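Local atomic coordinates of putative branched-chain amino acid ABC transporter, periplasmic branched-chain amino acid-binding protein (Pseudomonas protegens Pf-5, PDB entry 4RU0), a protein that probably binds a small solute, perhaps a branched-chain amino acid, in the periplasm and delivers it to an ABC transporter for uptake. Residues L155-E160 with G266-A270; S162-Y167 with I414-R418; K284-T290 with A397-D403. All blocks are in the same frame, centred on the assembly; numbering follows the deposited sequence.

Contact 1 of 3, residues L155-E160 with G266-A270; sequences LTFYSE and GDIWA. With P3G (3,6,9,12,15-pentaoxaheptadecane), chain C.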
loop_
_atom_site.group_PDB
_atom_site.type_symbol
_atom_site.label_atom_id
_atom_site.label_comp_id
_atom_site.label_asym_id
_atom_site.label_seq_id
_atom_site.Cartn_x
_atom_site.Cartn_y
_atom_site.Cartn_z
ATOM N N LEU A 155 4.141 -1.029 -3.813
ATOM C CA LEU A 155 3.273 -1.043 -4.957
ATOM C C LEU A 155 2.735 0.310 -5.333
ATOM O O LEU A 155 2.009 0.901 -4.587
ATOM C CB LEU A 155 2.122 -2.018 -4.705
ATOM C CG LEU A 155 1.311 -2.411 -5.929
ATOM C CD1 LEU A 155 2.168 -3.167 -6.911
ATOM C CD2 LEU A 155 0.111 -3.222 -5.534
ATOM N N THR A 156 3.039 0.763 -6.527
ATOM C CA THR A 156 2.371 1.919 -7.083
ATOM C C THR A 156 1.202 1.476 -7.937
ATOM O O THR A 156 1.166 0.368 -8.413
ATOM C CB THR A 156 3.295 2.782 -7.934
ATOM O OG1 THR A 156 3.704 2.057 -9.088
ATOM C CG2 THR A 156 4.503 3.199 -7.143
ATOM N N PHE A 157 0.253 2.365 -8.134
ATOM C CA PHE A 157 -0.892 2.076 -8.986
ATOM C C PHE A 157 -0.487 1.729 -10.418
ATOM O O PHE A 157 -1.197 0.992 -11.106
ATOM C CB PHE A 157 -1.857 3.258 -8.977
ATOM C CG PHE A 157 -2.466 3.524 -7.631
ATOM C CD1 PHE A 157 -3.046 2.493 -6.902
ATOM C CD2 PHE A 157 -2.436 4.799 -7.078
ATOM C CE1 PHE A 157 -3.604 2.733 -5.650
ATOM C CE2 PHE A 157 -2.986 5.047 -5.826
ATOM C CZ PHE A 157 -3.573 4.011 -5.112
ATOM N N TYR A 158 0.658 2.236 -10.870
ATOM C CA TYR A 158 1.151 1.862 -12.195
ATOM C C TYR A 158 1.512 0.382 -12.215
ATOM O O TYR A 158 1.078 -0.356 -13.098
ATOM C CB TYR A 158 2.358 2.707 -12.607
ATOM C CG TYR A 158 1.996 4.044 -13.213
ATOM C CD1 TYR A 158 0.817 4.690 -12.868
ATOM C CD2 TYR A 158 2.833 4.662 -14.135
ATOM C CE1 TYR A 158 0.485 5.918 -13.417
ATOM C CE2 TYR A 158 2.509 5.890 -14.692
ATOM C CZ TYR A 158 1.330 6.512 -14.331
ATOM O OH TYR A 158 0.990 7.733 -14.874
ATOM N N SER A 159 2.302 -0.053 -11.236
ATOM C CA SER A 159 2.653 -1.466 -11.122
ATOM C C SER A 159 1.421 -2.334 -10.898
ATOM O O SER A 159 1.350 -3.450 -11.395
ATOM C CB SER A 159 3.648 -1.686 -9.983
ATOM O OG SER A 159 4.870 -1.027 -10.236
ATOM N N GLU A 160 0.460 -1.817 -10.136
ATOM C CA GLU A 160 -0.752 -2.566 -9.836
ATOM C C GLU A 160 -1.490 -2.908 -11.124
ATOM O O GLU A 160 -1.975 -4.027 -11.289
ATOM C CB GLU A 160 -1.675 -1.789 -8.902
ATOM C CG GLU A 160 -2.825 -2.636 -8.371
ATOM C CD GLU A 160 -3.897 -1.808 -7.688
ATOM O OE1 GLU A 160 -4.040 -0.610 -8.026
ATOM O OE2 GLU A 160 -4.603 -2.358 -6.817
ATOM N N GLY A 266 -10.846 -6.281 -7.413
ATOM C CA GLY A 266 -10.721 -5.001 -6.754
ATOM C C GLY A 266 -9.294 -4.504 -6.617
ATOM O O GLY A 266 -8.343 -5.289 -6.504
ATOM N N ASP A 267 -9.160 -3.181 -6.647
ATOM C CA ASP A 267 -7.945 -2.479 -6.254
ATOM C C ASP A 267 -7.524 -2.905 -4.848
ATOM O O ASP A 267 -8.335 -3.434 -4.084
ATOM C CB ASP A 267 -8.192 -0.971 -6.298
ATOM C CG ASP A 267 -6.922 -0.170 -6.251
ATOM O OD1 ASP A 267 -6.432 0.111 -5.137
ATOM O OD2 ASP A 267 -6.423 0.196 -7.337
ATOM N N ILE A 268 -6.270 -2.665 -4.488
ATOM C CA ILE A 268 -5.823 -3.007 -3.139
ATOM C C ILE A 268 -6.569 -2.170 -2.101
ATOM O O ILE A 268 -6.720 -2.579 -0.957
ATOM C CB ILE A 268 -4.305 -2.824 -2.966
ATOM C CG1 ILE A 268 -3.903 -1.358 -3.138
ATOM C CG2 ILE A 268 -3.548 -3.716 -3.948
ATOM C CD1 ILE A 268 -2.496 -1.066 -2.684
ATOM N N TRP A 269 -7.073 -1.012 -2.515
ATOM C CA TRP A 269 -7.862 -0.167 -1.626
ATOM C C TRP A 269 -9.350 -0.480 -1.739
ATOM O O TRP A 269 -10.200 0.321 -1.362
ATOM C CB TRP A 269 -7.581 1.308 -1.919
ATOM C CG TRP A 269 -6.140 1.607 -1.713
ATOM C CD1 TRP A 269 -5.208 1.833 -2.673
ATOM C CD2 TRP A 269 -5.451 1.654 -0.460
ATOM N NE1 TRP A 269 -3.980 2.041 -2.098
ATOM C CE2 TRP A 269 -4.104 1.936 -0.739
ATOM C CE3 TRP A 269 -5.848 1.499 0.871
ATOM C CZ2 TRP A 269 -3.143 2.060 0.265
ATOM C CZ3 TRP A 269 -4.895 1.622 1.868
ATOM C CH2 TRP A 269 -3.560 1.901 1.559
ATOM N N ALA A 270 -9.648 -1.663 -2.261
ATOM C CA ALA A 270 -11.009 -2.185 -2.276
ATOM C C ALA A 270 -10.966 -3.658 -1.900
ATOM O O ALA A 270 -11.766 -4.452 -2.377
ATOM C CB ALA A 270 -11.655 -1.989 -3.648
HETATM O O3 P3G C . -4.863 3.863 5.832
HETATM C C7 P3G C . -3.984 4.258 4.794
HETATM C C8 P3G C . -4.512 5.529 4.155
HETATM O O4 P3G C . -4.034 5.597 2.819
HETATM C C9 P3G C . -5.012 6.120 1.939
HETATM C C10 P3G C . -5.006 5.274 0.686
HETATM O O5 P3G C . -5.380 6.078 -0.419
HETATM C C11 P3G C . -6.401 5.468 -1.182
HETATM C C12 P3G C . -6.976 6.488 -2.146
HETATM O O6 P3G C . -8.385 6.510 -2.022
HETATM C C13 P3G C . -8.952 7.648 -2.629
HETATM C C14 P3G C . -9.273 8.661 -1.560
HETATM O O7 P3G C . -9.500 9.924 -2.164
#
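This contact forms part of the wall of the ligand pocket, where W269 meets the bound pentaoxaheptadecane (P3G). The polyether lies over one face of the indole, with W269 CZ2 3.7 Å from P3G C10. Y192, another pocket residue, packs on W269 and meets F157 edge-to-face.

F157 lies beside the indole. The two rings meet rim to rim, F157 CE1 to W269 CD1 at 3.5 Å, neither over the face of the other. W269 NE1 is hydrogen-bonded to the backbone O of G135. The indole is contacted at its edge by F157 and G135, while one face meets the ligand.

Next to the rings is a buried acidic pair. E160 OE1 and D267 OD2 are only 2.6 Å apart, so one carboxyl probably carries a proton. R241 offsets the charge: it forms a salt bridge with D267, a weak long ion pair with E160 and a cation-pi contact with F157. E160 OE2 also accepts a hydrogen bond from I268 N at 2.9 Å, which ties the helix to the loop backbone. L155 CD2 touches I268 CG2 at 4.0 Å.

Each segment also has a local turn or cap. D267 OD1 accepts from W269 N at 2.9 Å, an Asx turn that shapes the loop leading to the indole. T156 is the N-cap of helix 157-172, and its OG1 takes a weak hydrogen bond from S159 N at 3.3 Å. A loop at the C-terminal end of a parallel strand, here 264-266, that carries a ligand-contacting residue is typical of the alpha/beta lobes of periplasmic binding proteins.

Contact 2 of 3, residues S162-Y167 with I414-R418; sequences STLVNY and IAADR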
loop_
_atom_site.group_PDB
_atom_site.type_symbol
_atom_site.label_atom_id
_atom_site.label_comp_id
_atom_site.label_asym_id
_atom_site.label_seq_id
_atom_site.Cartn_x
_atom_site.Cartn_y
_atom_site.Cartn_z
ATOM N N SER A 162 -0.158 -3.317 -14.051
ATOM C CA SER A 162 0.595 -4.388 -14.693
ATOM C C SER A 162 0.306 -5.755 -14.069
ATOM O O SER A 162 0.052 -6.713 -14.787
ATOM C CB SER A 162 2.092 -4.100 -14.639
ATOM O OG SER A 162 2.816 -5.062 -15.390
ATOM N N THR A 163 0.341 -5.841 -12.739
ATOM C CA THR A 163 0.044 -7.103 -12.054
ATOM C C THR A 163 -1.391 -7.556 -12.322
ATOM O O THR A 163 -1.652 -8.750 -12.476
ATOM C CB THR A 163 0.248 -7.008 -10.527
ATOM O OG1 THR A 163 -0.740 -6.145 -9.957
ATOM C CG2 THR A 163 1.617 -6.476 -10.202
ATOM N N LEU A 164 -2.317 -6.600 -12.367
ATOM C CA LEU A 164 -3.707 -6.895 -12.698
ATOM C C LEU A 164 -3.774 -7.579 -14.061
ATOM O O LEU A 164 -4.396 -8.629 -14.205
ATOM C CB LEU A 164 -4.554 -5.613 -12.690
ATOM C CG LEU A 164 -6.069 -5.664 -12.982
ATOM C CD1 LEU A 164 -6.372 -5.481 -14.466
ATOM C CD2 LEU A 164 -6.699 -6.957 -12.443
ATOM N N VAL A 165 -3.112 -6.990 -15.051
ATOM C CA VAL A 165 -3.091 -7.542 -16.402
ATOM C C VAL A 165 -2.362 -8.890 -16.444
ATOM O O VAL A 165 -2.791 -9.823 -17.123
ATOM C CB VAL A 165 -2.437 -6.550 -17.390
ATOM C CG1 VAL A 165 -2.057 -7.243 -18.688
ATOM C CG2 VAL A 165 -3.372 -5.371 -17.657
ATOM N N ASN A 166 -1.276 -9.001 -15.691
ATOM C CA ASN A 166 -0.505 -10.236 -15.674
ATOM C C ASN A 166 -1.280 -11.394 -15.055
ATOM O O ASN A 166 -1.106 -12.551 -15.451
ATOM C CB ASN A 166 0.815 -10.034 -14.939
ATOM C CG ASN A 166 1.773 -9.168 -15.715
ATOM O OD1 ASN A 166 1.539 -8.881 -16.888
ATOM N ND2 ASN A 166 2.861 -8.743 -15.071
ATOM N N TYR A 167 -2.140 -11.084 -14.090
ATOM C CA TYR A 167 -2.985 -12.105 -13.494
ATOM C C TYR A 167 -4.079 -12.532 -14.467
ATOM O O TYR A 167 -4.372 -13.721 -14.587
ATOM C CB TYR A 167 -3.600 -11.613 -12.187
ATOM C CG TYR A 167 -4.553 -12.616 -11.574
ATOM C CD1 TYR A 167 -4.077 -13.769 -10.957
ATOM C CD2 TYR A 167 -5.928 -12.416 -11.621
ATOM C CE1 TYR A 167 -4.942 -14.691 -10.401
ATOM C CE2 TYR A 167 -6.802 -13.331 -11.066
ATOM C CZ TYR A 167 -6.305 -14.469 -10.458
ATOM O OH TYR A 167 -7.172 -15.383 -9.904
ATOM N N ILE A 414 2.166 -12.120 -7.943
ATOM C CA ILE A 414 2.169 -11.761 -9.349
ATOM C C ILE A 414 3.021 -10.511 -9.553
ATOM O O ILE A 414 2.636 -9.420 -9.130
ATOM C CB ILE A 414 0.740 -11.489 -9.865
ATOM C CG1 ILE A 414 -0.219 -12.596 -9.414
ATOM C CG2 ILE A 414 0.737 -11.316 -11.375
ATOM C CD1 ILE A 414 0.105 -13.964 -9.972
ATOM N N ALA A 415 4.174 -10.665 -10.195
ATOM C CA ALA A 415 5.072 -9.533 -10.421
ATOM C C ALA A 415 4.596 -8.650 -11.576
ATOM O O ALA A 415 4.058 -9.146 -12.565
ATOM C CB ALA A 415 6.486 -10.029 -10.688
ATOM N N ALA A 416 4.804 -7.342 -11.444
ATOM C CA ALA A 416 4.495 -6.390 -12.510
ATOM C C ALA A 416 5.631 -6.306 -13.517
ATOM O O ALA A 416 6.781 -6.598 -13.190
ATOM C CB ALA A 416 4.225 -5.015 -11.936
ATOM N N ASP A 417 5.305 -5.894 -14.737
ATOM C CA ASP A 417 6.325 -5.627 -15.742
ATOM C C ASP A 417 6.785 -4.181 -15.603
ATOM O O ASP A 417 6.414 -3.313 -16.399
ATOM C CB ASP A 417 5.792 -5.894 -17.147
ATOM C CG ASP A 417 6.898 -5.979 -18.184
ATOM O OD1 ASP A 417 8.076 -5.739 -17.834
ATOM O OD2 ASP A 417 6.587 -6.275 -19.356
ATOM N N ARG A 418 7.588 -3.924 -14.579
ATOM C CA ARG A 418 7.970 -2.561 -14.251
ATOM C C ARG A 418 8.886 -1.952 -15.311
ATOM O O ARG A 418 8.878 -0.740 -15.519
ATOM C CB ARG A 418 8.633 -2.525 -12.879
ATOM C CG ARG A 418 7.673 -2.847 -11.748
ATOM C CD ARG A 418 8.393 -3.476 -10.578
ATOM N NE ARG A 418 9.384 -2.572 -10.025
ATOM C CZ ARG A 418 10.365 -2.942 -9.211
ATOM N NH1 ARG A 418 10.499 -4.215 -8.852
ATOM N NH2 ARG A 418 11.216 -2.033 -8.764
#
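The end of a strand runs past one side of a helix here. Residues 162-167 are helical throughout. I414 and A415 end strand 407-415, and A416 and D417 lead into helix 418-435. The backbones come closest at T163 and A416, with CA atoms 4.5 Å apart. D417 is the centre of an inverse gamma turn and the N-cap of the next helix.

Two helix side chains hydrogen-bond to the backbone of the passing segment. S162 OG accepts from D417 N at 2.7 Å. N166 ND2 donates to A415 O at 2.8 Å. Small apolar groups pack closely beside these hydrogen bonds: T163 CG2 is 3.5 Å from A416 CB, and S162 CB is 3.6 Å from the same atom. I414 points toward the helix, its CG2 3.8 Å from N166 CB and its CD1 4.3 Å from Y167 CD1, at the ring edge.

The helix packs across the sheet: L164 and Y167 touch I265 of strand 264-266, and Y167 also reaches I410 of strand 407-415.

Contact 3 of 3, residues K284-T290 with A397-D403; sequences KGYLALT and ARVQQWD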
loop_
_atom_site.group_PDB
_atom_site.type_symbol
_atom_site.label_atom_id
_atom_site.label_comp_id
_atom_site.label_asym_id
_atom_site.label_seq_id
_atom_site.Cartn_x
_atom_site.Cartn_y
_atom_site.Cartn_z
ATOM N N LYS A 284 -20.249 -12.669 -2.885
ATOM C CA LYS A 284 -19.618 -13.989 -2.902
ATOM C C LYS A 284 -18.847 -14.220 -4.199
ATOM O O LYS A 284 -19.402 -14.098 -5.288
ATOM C CB LYS A 284 -20.664 -15.095 -2.724
ATOM C CG LYS A 284 -21.268 -15.180 -1.332
ATOM C CD LYS A 284 -22.258 -16.332 -1.248
ATOM C CE LYS A 284 -22.723 -16.572 0.181
ATOM N NZ LYS A 284 -21.600 -16.978 1.071
ATOM N N GLY A 285 -17.566 -14.549 -4.078
ATOM C CA GLY A 285 -16.743 -14.813 -5.246
ATOM C C GLY A 285 -15.846 -13.652 -5.645
ATOM O O GLY A 285 -14.897 -13.830 -6.412
ATOM N N TYR A 286 -16.153 -12.468 -5.123
ATOM C CA TYR A 286 -15.390 -11.247 -5.383
ATOM C C TYR A 286 -13.886 -11.426 -5.218
ATOM O O TYR A 286 -13.427 -11.969 -4.213
ATOM C CB TYR A 286 -15.887 -10.139 -4.455
ATOM C CG TYR A 286 -15.144 -8.824 -4.539
ATOM C CD1 TYR A 286 -15.352 -7.948 -5.599
ATOM C CD2 TYR A 286 -14.260 -8.444 -3.542
ATOM C CE1 TYR A 286 -14.682 -6.737 -5.668
ATOM C CE2 TYR A 286 -13.590 -7.235 -3.599
ATOM C CZ TYR A 286 -13.804 -6.386 -4.662
ATOM O OH TYR A 286 -13.138 -5.183 -4.715
ATOM N N LEU A 287 -13.126 -10.983 -6.216
ATOM C CA LEU A 287 -11.668 -11.020 -6.143
ATOM C C LEU A 287 -11.098 -9.659 -5.737
ATOM O O LEU A 287 -11.718 -8.617 -5.980
ATOM C CB LEU A 287 -11.067 -11.443 -7.482
ATOM C CG LEU A 287 -11.541 -12.775 -8.063
ATOM C CD1 LEU A 287 -10.765 -13.122 -9.325
ATOM C CD2 LEU A 287 -11.413 -13.869 -7.026
ATOM N N ALA A 288 -9.914 -9.666 -5.131
ATOM C CA ALA A 288 -9.230 -8.417 -4.807
ATOM C C ALA A 288 -7.719 -8.602 -4.785
ATOM O O ALA A 288 -7.223 -9.666 -4.415
ATOM C CB ALA A 288 -9.714 -7.878 -3.472
ATOM N N LEU A 289 -6.994 -7.565 -5.200
ATOM C CA LEU A 289 -5.538 -7.564 -5.126
ATOM C C LEU A 289 -5.089 -7.093 -3.745
ATOM O O LEU A 289 -5.758 -6.278 -3.112
ATOM C CB LEU A 289 -4.940 -6.663 -6.214
ATOM C CG LEU A 289 -5.228 -7.033 -7.670
ATOM C CD1 LEU A 289 -4.905 -5.866 -8.599
ATOM C CD2 LEU A 289 -4.445 -8.261 -8.079
ATOM N N THR A 290 -3.954 -7.600 -3.277
ATOM C CA THR A 290 -3.411 -7.159 -1.993
ATOM C C THR A 290 -1.897 -7.321 -1.933
ATOM O O THR A 290 -1.352 -8.299 -2.449
ATOM C CB THR A 290 -4.038 -7.932 -0.811
ATOM O OG1 THR A 290 -3.452 -7.492 0.420
ATOM C CG2 THR A 290 -3.808 -9.426 -0.960
ATOM N N ALA A 397 1.695 -8.258 -6.198
ATOM C CA ALA A 397 0.494 -8.376 -5.378
ATOM C C ALA A 397 -0.038 -9.797 -5.422
ATOM O O ALA A 397 0.302 -10.564 -6.320
ATOM C CB ALA A 397 -0.573 -7.403 -5.844
ATOM N N ARG A 398 -0.876 -10.138 -4.452
ATOM C CA ARG A 398 -1.543 -11.431 -4.438
ATOM C C ARG A 398 -3.041 -11.246 -4.618
ATOM O O ARG A 398 -3.593 -10.209 -4.255
ATOM C CB ARG A 398 -1.253 -12.178 -3.135
ATOM C CG ARG A 398 0.205 -12.553 -2.949
ATOM C CD ARG A 398 0.446 -13.199 -1.596
ATOM N NE ARG A 398 -0.247 -14.476 -1.455
ATOM C CZ ARG A 398 0.316 -15.660 -1.674
ATOM N NH1 ARG A 398 1.586 -15.732 -2.049
ATOM N NH2 ARG A 398 -0.389 -16.773 -1.520
ATOM N N VAL A 399 -3.692 -12.253 -5.186
ATOM C CA VAL A 399 -5.136 -12.220 -5.363
ATOM C C VAL A 399 -5.811 -13.028 -4.262
ATOM O O VAL A 399 -5.386 -14.137 -3.949
ATOM C CB VAL A 399 -5.545 -12.773 -6.737
ATOM C CG1 VAL A 399 -7.052 -12.642 -6.944
ATOM C CG2 VAL A 399 -4.771 -12.063 -7.843
ATOM N N GLN A 400 -6.849 -12.465 -3.659
ATOM C CA GLN A 400 -7.620 -13.200 -2.670
ATOM C C GLN A 400 -9.106 -13.123 -2.996
ATOM O O GLN A 400 -9.571 -12.133 -3.569
ATOM C CB GLN A 400 -7.346 -12.671 -1.261
ATOM C CG GLN A 400 -7.713 -11.222 -1.056
ATOM C CD GLN A 400 -7.309 -10.724 0.310
ATOM O OE1 GLN A 400 -6.352 -11.220 0.901
ATOM N NE2 GLN A 400 -8.040 -9.738 0.823
ATOM N N GLN A 401 -9.841 -14.174 -2.630
ATOM C CA GLN A 401 -11.250 -14.304 -2.993
ATOM C C GLN A 401 -12.168 -14.296 -1.772
ATOM O O GLN A 401 -11.874 -14.932 -0.755
ATOM C CB GLN A 401 -11.463 -15.586 -3.806
ATOM C CG GLN A 401 -12.899 -15.837 -4.233
ATOM C CD GLN A 401 -12.991 -16.845 -5.363
ATOM O OE1 GLN A 401 -12.286 -17.855 -5.367
ATOM N NE2 GLN A 401 -13.846 -16.566 -6.339
ATOM N N TRP A 402 -13.282 -13.579 -1.886
ATOM C CA TRP A 402 -14.228 -13.411 -0.785
ATOM C C TRP A 402 -15.395 -14.398 -0.876
ATOM O O TRP A 402 -16.030 -14.515 -1.929
ATOM C CB TRP A 402 -14.742 -11.971 -0.789
ATOM C CG TRP A 402 -15.742 -11.638 0.268
ATOM C CD1 TRP A 402 -17.070 -11.378 0.085
ATOM C CD2 TRP A 402 -15.495 -11.499 1.672
ATOM N NE1 TRP A 402 -17.665 -11.089 1.290
ATOM C CE2 TRP A 402 -16.722 -11.161 2.280
ATOM C CE3 TRP A 402 -14.356 -11.635 2.476
ATOM C CZ2 TRP A 402 -16.842 -10.954 3.654
ATOM C CZ3 TRP A 402 -14.478 -11.431 3.840
ATOM C CH2 TRP A 402 -15.714 -11.092 4.415
ATOM N N ASP A 403 -15.685 -15.107 0.213
ATOM C CA ASP A 403 -16.775 -16.085 0.181
ATOM C C ASP A 403 -18.019 -15.609 0.933
ATOM O O ASP A 403 -19.008 -16.333 1.038
ATOM C CB ASP A 403 -16.311 -17.440 0.734
ATOM C CG ASP A 403 -15.841 -17.368 2.184
ATOM O OD1 ASP A 403 -16.301 -16.491 2.947
ATOM O OD2 ASP A 403 -15.007 -18.216 2.570
#
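Main-chain hydrogen bonds pair these two antiparallel segments. A288 and Q400 form a hydrogen-bonded pair, with A288 N to Q400 O and Q400 N to A288 O both at 2.9 Å. T290 and R398 form the next, with T290 N to R398 O and R398 N to T290 O both at 2.8 Å. Beyond the strand 287-290, W402 N donates to Y286 O at 2.8 Å and G285 N to W402 O at 2.6 Å. The positive phi of G285 suits glycine.

L287 and L289 sit in non-hydrogen-bonded pairs with Q401 and V399. Their own backbones bond the other way, to strand 264-266. Here the seven-stranded sheet changes direction: five parallel strands end at 287-290, and 396-402 and 407-415 follow antiparallel. The V399 backbone bonds onward to I410, V399 N is hydrogen-bonded to S411 OG, and A397 bonds to I414.

Side chains satisfy further groups. Near the K284 end, Q401 NE2 donates to G285 O at 2.9 Å and K284 NZ to D403 O at 2.7 Å. Y286 OH is hydrogen-bonded to A270 O. T290 OG1 accepts from Y292 N, and D403 OD1 from N406 N. On the face shared by L289 and V399, L289 CD2 meets V399 CG2 at 3.8 Å, against helix 157-172.

Contacts 1 and 2 share helix 157-172: contact 1 uses its N-terminal end, contact 2 the turns that follow. Contact 3 lies in the sheet against which that helix packs. Contacts 1 and 3 are largely buried, although contact 3 has an exposed end at K284 and D403. Contact 2 is only partly buried. The chemistry differs accordingly. Contact 1 combines buried acids and aromatic rings beside the ligand, contact 2 joins helix side chains to backbone, and contact 3 is mainly backbone pairing. All three touch directly. S159 O lies 3.3 Å from A416 CB between contacts 1 and 2, G266 N 2.9 Å from L287 O between 1 and 3, and Y167 CD1 3.6 Å from V399 CG2 between 2 and 3.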